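Local coordinates for protein putative decarboxylase involved in desferrioxamine biosynthesis (PDB 5O5C) that probably decarboxylates lysine, using pyridoxal 5'-phosphate, in the biosynthesis of the siderophore desferrioxamine, at residues 32-35 with 36-39. Residues are numbered along the deposited sequence; the frame is centred on the assembly and turned at random.
Sequences HQLS and AWAR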
ATOM      1  N   HIS B  32     -25.043  -1.565 -17.296  1.00 51.95           N
ATOM      2  CA  HIS B  32     -24.974  -1.351 -18.762  1.00 52.63           C
ATOM      3  C   HIS B  32     -23.758  -2.013 -19.406  1.00 48.50           C
ATOM      4  O   HIS B  32     -23.821  -2.481 -20.554  1.00 55.02           O
ATOM      5  CB  HIS B  32     -24.882   0.153 -19.123  1.00 60.28           C
ATOM      6  CG  HIS B  32     -26.018   0.999 -18.621  1.00 68.91           C
ATOM      7  ND1 HIS B  32     -26.156   1.355 -17.295  1.00 75.53           N
ATOM      8  CD2 HIS B  32     -27.027   1.619 -19.279  1.00 74.27           C
ATOM      9  CE1 HIS B  32     -27.221   2.125 -17.152  1.00 76.87           C
ATOM     10  NE2 HIS B  32     -27.766   2.304 -18.342  1.00 75.73           N
ATOM     11  N   GLN B  33     -22.647  -2.014 -18.677  1.00 45.84           N
ATOM     12  CA  GLN B  33     -21.327  -2.354 -19.207  1.00 41.98           C
ATOM     13  C   GLN B  33     -20.851  -3.770 -18.909  1.00 35.66           C
ATOM     14  O   GLN B  33     -19.678  -4.072 -19.132  1.00 31.25           O
ATOM     15  CB  GLN B  33     -20.285  -1.357 -18.684  1.00 43.13           C
ATOM     16  CG  GLN B  33     -19.913  -0.267 -19.655  1.00 48.19           C
ATOM     17  CD  GLN B  33     -21.038   0.730 -19.827  1.00 49.90           C
ATOM     18  OE1 GLN B  33     -21.740   0.709 -20.840  1.00 48.91           O
ATOM     19  NE2 GLN B  33     -21.229   1.594 -18.825  1.00 42.46           N
ATOM     20  N   LEU B  34     -21.741  -4.638 -18.425  1.00 34.42           N
ATOM     21  CA  LEU B  34     -21.344  -5.969 -17.962  1.00 32.41           C
ATOM     22  C   LEU B  34     -20.841  -6.846 -19.135  1.00 33.04           C
ATOM     23  O   LEU B  34     -19.921  -7.628 -18.979  1.00 26.84           O
ATOM     24  CB  LEU B  34     -22.502  -6.649 -17.224  1.00 30.79           C
ATOM     25  CG  LEU B  34     -22.861  -6.120 -15.842  1.00 30.20           C
ATOM     26  CD1 LEU B  34     -24.202  -6.652 -15.356  1.00 32.72           C
ATOM     27  CD2 LEU B  34     -21.775  -6.445 -14.825  1.00 29.46           C
ATOM     28  N   SER B  35     -21.433  -6.670 -20.313  1.00 31.35           N
ATOM     29  CA  SER B  35     -21.057  -7.450 -21.481  1.00 34.65           C
ATOM     30  C   SER B  35     -19.736  -6.955 -22.064  1.00 33.81           C
ATOM     31  O   SER B  35     -18.910  -7.765 -22.465  1.00 25.86           O
ATOM     32  CB  SER B  35     -22.176  -7.417 -22.526  1.00 37.21           C
ATOM     33  OG  SER B  35     -22.296  -6.123 -23.054  1.00 38.59           O
ATOM     34  N   ALA B  36     -19.535  -5.623 -22.082  1.00 33.30           N
ATOM     35  CA  ALA B  36     -18.245  -5.062 -22.463  1.00 33.37           C
ATOM     36  C   ALA B  36     -17.131  -5.499 -21.455  1.00 31.52           C
ATOM     37  O   ALA B  36     -16.042  -5.748 -21.830  1.00 22.53           O
ATOM     38  CB  ALA B  36     -18.329  -3.558 -22.579  1.00 33.88           C
ATOM     39  N   TRP B  37     -17.459  -5.649 -20.184  1.00 32.47           N
ATOM     40  CA  TRP B  37     -16.501  -6.165 -19.232  1.00 31.87           C
ATOM     41  C   TRP B  37     -16.095  -7.592 -19.600  1.00 31.89           C
ATOM     42  O   TRP B  37     -14.884  -7.885 -19.630  1.00 27.12           O
ATOM     43  CB  TRP B  37     -17.070  -6.095 -17.816  1.00 35.33           C
ATOM     44  CG  TRP B  37     -16.246  -6.713 -16.776  1.00 39.53           C
ATOM     45  CD1 TRP B  37     -14.918  -6.502 -16.549  1.00 43.76           C
ATOM     46  CD2 TRP B  37     -16.678  -7.650 -15.789  1.00 41.67           C
ATOM     47  NE1 TRP B  37     -14.498  -7.243 -15.474  1.00 43.62           N
ATOM     48  CE2 TRP B  37     -15.557  -7.967 -14.997  1.00 39.65           C
ATOM     49  CE3 TRP B  37     -17.898  -8.262 -15.506  1.00 41.71           C
ATOM     50  CZ2 TRP B  37     -15.629  -8.829 -13.935  1.00 41.38           C
ATOM     51  CZ3 TRP B  37     -17.971  -9.123 -14.461  1.00 44.59           C
ATOM     52  CH2 TRP B  37     -16.840  -9.412 -13.681  1.00 46.01           C
ATOM     53  N   ALA B  38     -17.075  -8.477 -19.863  1.00 29.52           N
ATOM     54  CA  ALA B  38     -16.755  -9.908 -20.004  1.00 31.13           C
ATOM     55  C   ALA B  38     -15.983 -10.212 -21.291  1.00 32.73           C
ATOM     56  O   ALA B  38     -15.158 -11.146 -21.312  1.00 27.21           O
ATOM     57  CB  ALA B  38     -17.984 -10.790 -19.897  1.00 33.36           C
ATOM     58  N   ARG B  39     -16.240  -9.426 -22.347  1.00 35.95           N
ATOM     59  CA  ARG B  39     -15.525  -9.589 -23.626  1.00 36.77           C
ATOM     60  C   ARG B  39     -14.086  -9.093 -23.522  1.00 34.86           C
ATOM     61  O   ARG B  39     -13.166  -9.705 -24.085  1.00 25.59           O
ATOM     62  CB  ARG B  39     -16.272  -8.899 -24.781  1.00 38.50           C
ATOM     63  CG  ARG B  39     -17.571  -9.642 -25.109  1.00 45.83           C
ATOM     64  CD  ARG B  39     -18.218  -9.208 -26.417  1.00 48.73           C
ATOM     65  NE  ARG B  39     -19.523  -9.865 -26.583  1.00 54.00           N
ATOM     66  CZ  ARG B  39     -20.734  -9.279 -26.531  1.00 59.43           C
ATOM     67  NH1 ARG B  39     -20.890  -7.959 -26.342  1.00 61.85           N
ATOM     68  NH2 ARG B  39     -21.826 -10.032 -26.697  1.00 56.23           N
TER
HETATM   69  O   HOH W   1     -21.614  -3.669 -22.434  1.00 40.85           O
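Trp37 N, Ala38 N and Arg39 N donate in turn to Gln33 O (2.9 Å), Leu34 O (3.1 Å) and Ser35 O, the first three i to i+4 bonds of helix 34-53, with Gln33 at the N-cap. The cap residue's amide is engaged elsewhere, Gln33 NE2 bonding to Ile28 O, and a water 2.9 Å from Ala36 N accepts the hydrogen that a capping side chain often takes. That water also donates to His32 O and lies 2.6 Å from Ser35 OG. A small hydroxyl suits Ser35: with OG between the backbone N and the carbonyl carbon (chi1 68°), it stays close enough to the main chain to share this water. On the buried flank Trp37, its CG anti to the backbone N (chi1 174°), brings CE3 within 4.3 Å of Leu34 CD2, a loose apolar contact; the indole also meets Phe29 edge-to-face. Arg39, on the exposed flank, lays its CG 3.5 Å from Ser35 O, and its chain, extended to NE, brings NH1 to 4.0 Å from Ser35 OG. Far from the cofactor sites, this N-terminal helix packs on the second subunit of the dimer: large, buried Leu34 and Trp37 meet its Lys53 and Met48, while the small methyls of Ala38 and Ala36 meet its Leu45 and Leu116, a pairing consistent with antiparallel copies of helix 34-53, beside the start of helix 116-128.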